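Local coordinates for probable transcriptional regulator, TetR family protein (Rhodococcus sp., PDB 3BJB) that probably binds regulatory DNA through an N-terminal helix-turn-helix domain and acts as a dimeric transcription factor of the TetR family, at residues B[71-76]-B[118-123]. Residues are numbered along the deposited sequence; the frame is centred on the assembly and turned at random.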
loop_
_atom_site.group_PDB
_atom_site.type_symbol
_atom_site.label_atom_id
_atom_site.label_comp_id
_atom_site.label_asym_id
_atom_site.label_seq_id
_atom_site.Cartn_x
_atom_site.Cartn_y
_atom_site.Cartn_z
ATOM N N VAL B 71 4.967 2.110 -13.635
ATOM C CA VAL B 71 3.539 1.897 -13.759
ATOM C C VAL B 71 3.250 1.164 -15.061
ATOM O O VAL B 71 2.485 0.207 -15.077
ATOM C CB VAL B 71 2.781 3.221 -13.701
ATOM C CG1 VAL B 71 1.361 3.056 -14.270
ATOM C CG2 VAL B 71 2.746 3.734 -12.264
ATOM N N ALA B 72 3.884 1.595 -16.146
ATOM C CA ALA B 72 3.793 0.887 -17.423
ATOM C C ALA B 72 4.383 -0.523 -17.319
ATOM O O ALA B 72 3.903 -1.423 -17.994
ATOM C CB ALA B 72 4.488 1.673 -18.537
ATOM N N VAL B 73 5.429 -0.717 -16.505
ATOM C CA VAL B 73 6.005 -2.063 -16.324
ATOM C C VAL B 73 4.971 -2.942 -15.648
ATOM O O VAL B 73 4.719 -4.038 -16.110
ATOM C CB VAL B 73 7.350 -2.087 -15.537
ATOM C CG1 VAL B 73 7.621 -3.461 -14.965
ATOM C CG2 VAL B 73 8.513 -1.685 -16.420
HETATM N N MSE B 74 4.366 -2.444 -14.571
HETATM C CA MSE B 74 3.263 -3.109 -13.878
HETATM C C MSE B 74 2.081 -3.522 -14.809
HETATM O O MSE B 74 1.621 -4.657 -14.776
HETATM C CB MSE B 74 2.784 -2.199 -12.760
HETATM C CG MSE B 74 1.520 -2.650 -12.081
HETATM SE SE MSE B 74 1.840 -3.702 -10.475
HETATM C CE MSE B 74 2.530 -5.343 -11.284
ATOM N N VAL B 75 1.609 -2.593 -15.637
ATOM C CA VAL B 75 0.530 -2.840 -16.601
ATOM C C VAL B 75 0.887 -3.968 -17.570
ATOM O O VAL B 75 0.057 -4.875 -17.821
ATOM C CB VAL B 75 0.162 -1.533 -17.360
ATOM C CG1 VAL B 75 -0.590 -1.803 -18.653
ATOM C CG2 VAL B 75 -0.622 -0.605 -16.453
ATOM N N ASP B 76 2.111 -3.922 -18.106
ATOM C CA ASP B 76 2.646 -5.017 -18.931
ATOM C C ASP B 76 2.680 -6.353 -18.169
ATOM O O ASP B 76 2.412 -7.410 -18.741
ATOM C CB ASP B 76 4.050 -4.669 -19.443
ATOM C CG ASP B 76 4.723 -5.831 -20.194
ATOM O OD1 ASP B 76 4.275 -6.192 -21.319
ATOM O OD2 ASP B 76 5.717 -6.365 -19.647
ATOM N N THR B 118 8.586 -4.795 -5.503
ATOM C CA THR B 118 8.666 -3.624 -4.688
ATOM C C THR B 118 8.703 -2.366 -5.536
ATOM O O THR B 118 7.948 -1.417 -5.261
ATOM C CB THR B 118 9.911 -3.728 -3.852
ATOM O OG1 THR B 118 9.861 -4.960 -3.119
ATOM C CG2 THR B 118 10.058 -2.575 -2.940
ATOM N N ALA B 119 9.525 -2.307 -6.578
ATOM C CA ALA B 119 9.489 -1.106 -7.410
ATOM C C ALA B 119 8.138 -0.860 -8.108
ATOM O O ALA B 119 7.778 0.297 -8.360
ATOM C CB ALA B 119 10.602 -1.128 -8.425
HETATM N N MSE B 120 7.395 -1.918 -8.431
HETATM C CA MSE B 120 6.149 -1.708 -9.140
HETATM C C MSE B 120 5.055 -1.288 -8.198
HETATM O O MSE B 120 4.276 -0.404 -8.509
HETATM C CB MSE B 120 5.714 -2.943 -9.906
HETATM C CG MSE B 120 6.715 -3.442 -10.949
HETATM SE SE MSE B 120 6.022 -5.004 -11.941
HETATM C CE MSE B 120 5.901 -6.310 -10.496
ATOM N N ILE B 121 4.986 -1.967 -7.064
ATOM C CA ILE B 121 4.079 -1.654 -5.990
ATOM C C ILE B 121 4.349 -0.217 -5.459
ATOM O O ILE B 121 3.424 0.606 -5.355
ATOM C CB ILE B 121 4.232 -2.691 -4.849
ATOM C CG1 ILE B 121 4.066 -4.139 -5.365
ATOM C CG2 ILE B 121 3.352 -2.354 -3.629
ATOM C CD1 ILE B 121 2.657 -4.606 -5.572
ATOM N N GLN B 122 5.595 0.117 -5.138
ATOM C CA GLN B 122 5.790 1.454 -4.583
ATOM C C GLN B 122 5.408 2.476 -5.578
ATOM O O GLN B 122 4.768 3.449 -5.223
ATOM C CB GLN B 122 7.185 1.720 -4.085
ATOM C CG GLN B 122 7.415 1.055 -2.790
ATOM C CD GLN B 122 8.873 1.133 -2.359
ATOM O OE1 GLN B 122 9.604 2.094 -2.708
ATOM N NE2 GLN B 122 9.309 0.125 -1.586
ATOM N N SER B 123 5.750 2.239 -6.836
ATOM C CA SER B 123 5.382 3.146 -7.916
ATOM C C SER B 123 3.891 3.371 -8.032
ATOM O O SER B 123 3.463 4.486 -8.193
ATOM C CB SER B 123 5.952 2.647 -9.237
ATOM O OG SER B 123 7.259 3.144 -9.415
#
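Met120 and Met74, both modelled as selenomethionine, meet where their CA atoms come within 5.7 Å, and their side chains cross at about a right angle. Followed outward, Met120 meets Met74 at its CB, Val73 at its CG, both at its SE and Met74 again at its CE. Its CB lies 4.0 Å from SE of Met74. A chi1 of -59°, with CG anti to the carbonyl carbon, sets that CG beside CG1 of Val73, which is also 3.8 Å from the Met120 SE. That selenium touches two carbons of helix 66-86, since CE of Met74 is 3.6 Å from Met120 SE. The terminal methyl finishes 3.6 Å from the Met74 CE, methyl against methyl. On the facing side, bends at chi2 and chi3 turn Met74 across Met120, with its SE near the Met120 CB and its CE near the Met120 SE and CE.

Helix 66-86 follows the predicted helix-turn-helix (residues 44-63) and, as in TetR regulators generally, links the DNA-binding domain to the helical C-terminal domain, to which helix 114-126 belongs. The short segments pass 8.9 Å apart axis to axis at a crossing angle of -113°, which fits a localised contact with 267 Å² buried in total. Val73 also touches Ala31 and Ile32 of helix 22-37, and Ala119 touches Ala35, placing this crossing at the junction of the two domains; Met74 reaches Val138 of helix 134-150.

At Val71 and Ser123, whose CA atoms are the other close pair across the segments, Val71 approaches through its CG2, 4.2 Å from the backbone O of Ser123. The Ser123 hydroxyl turns back to its own helix instead, giving a weak hydrogen bond from OG to the O of Ala119 (3.1 Å).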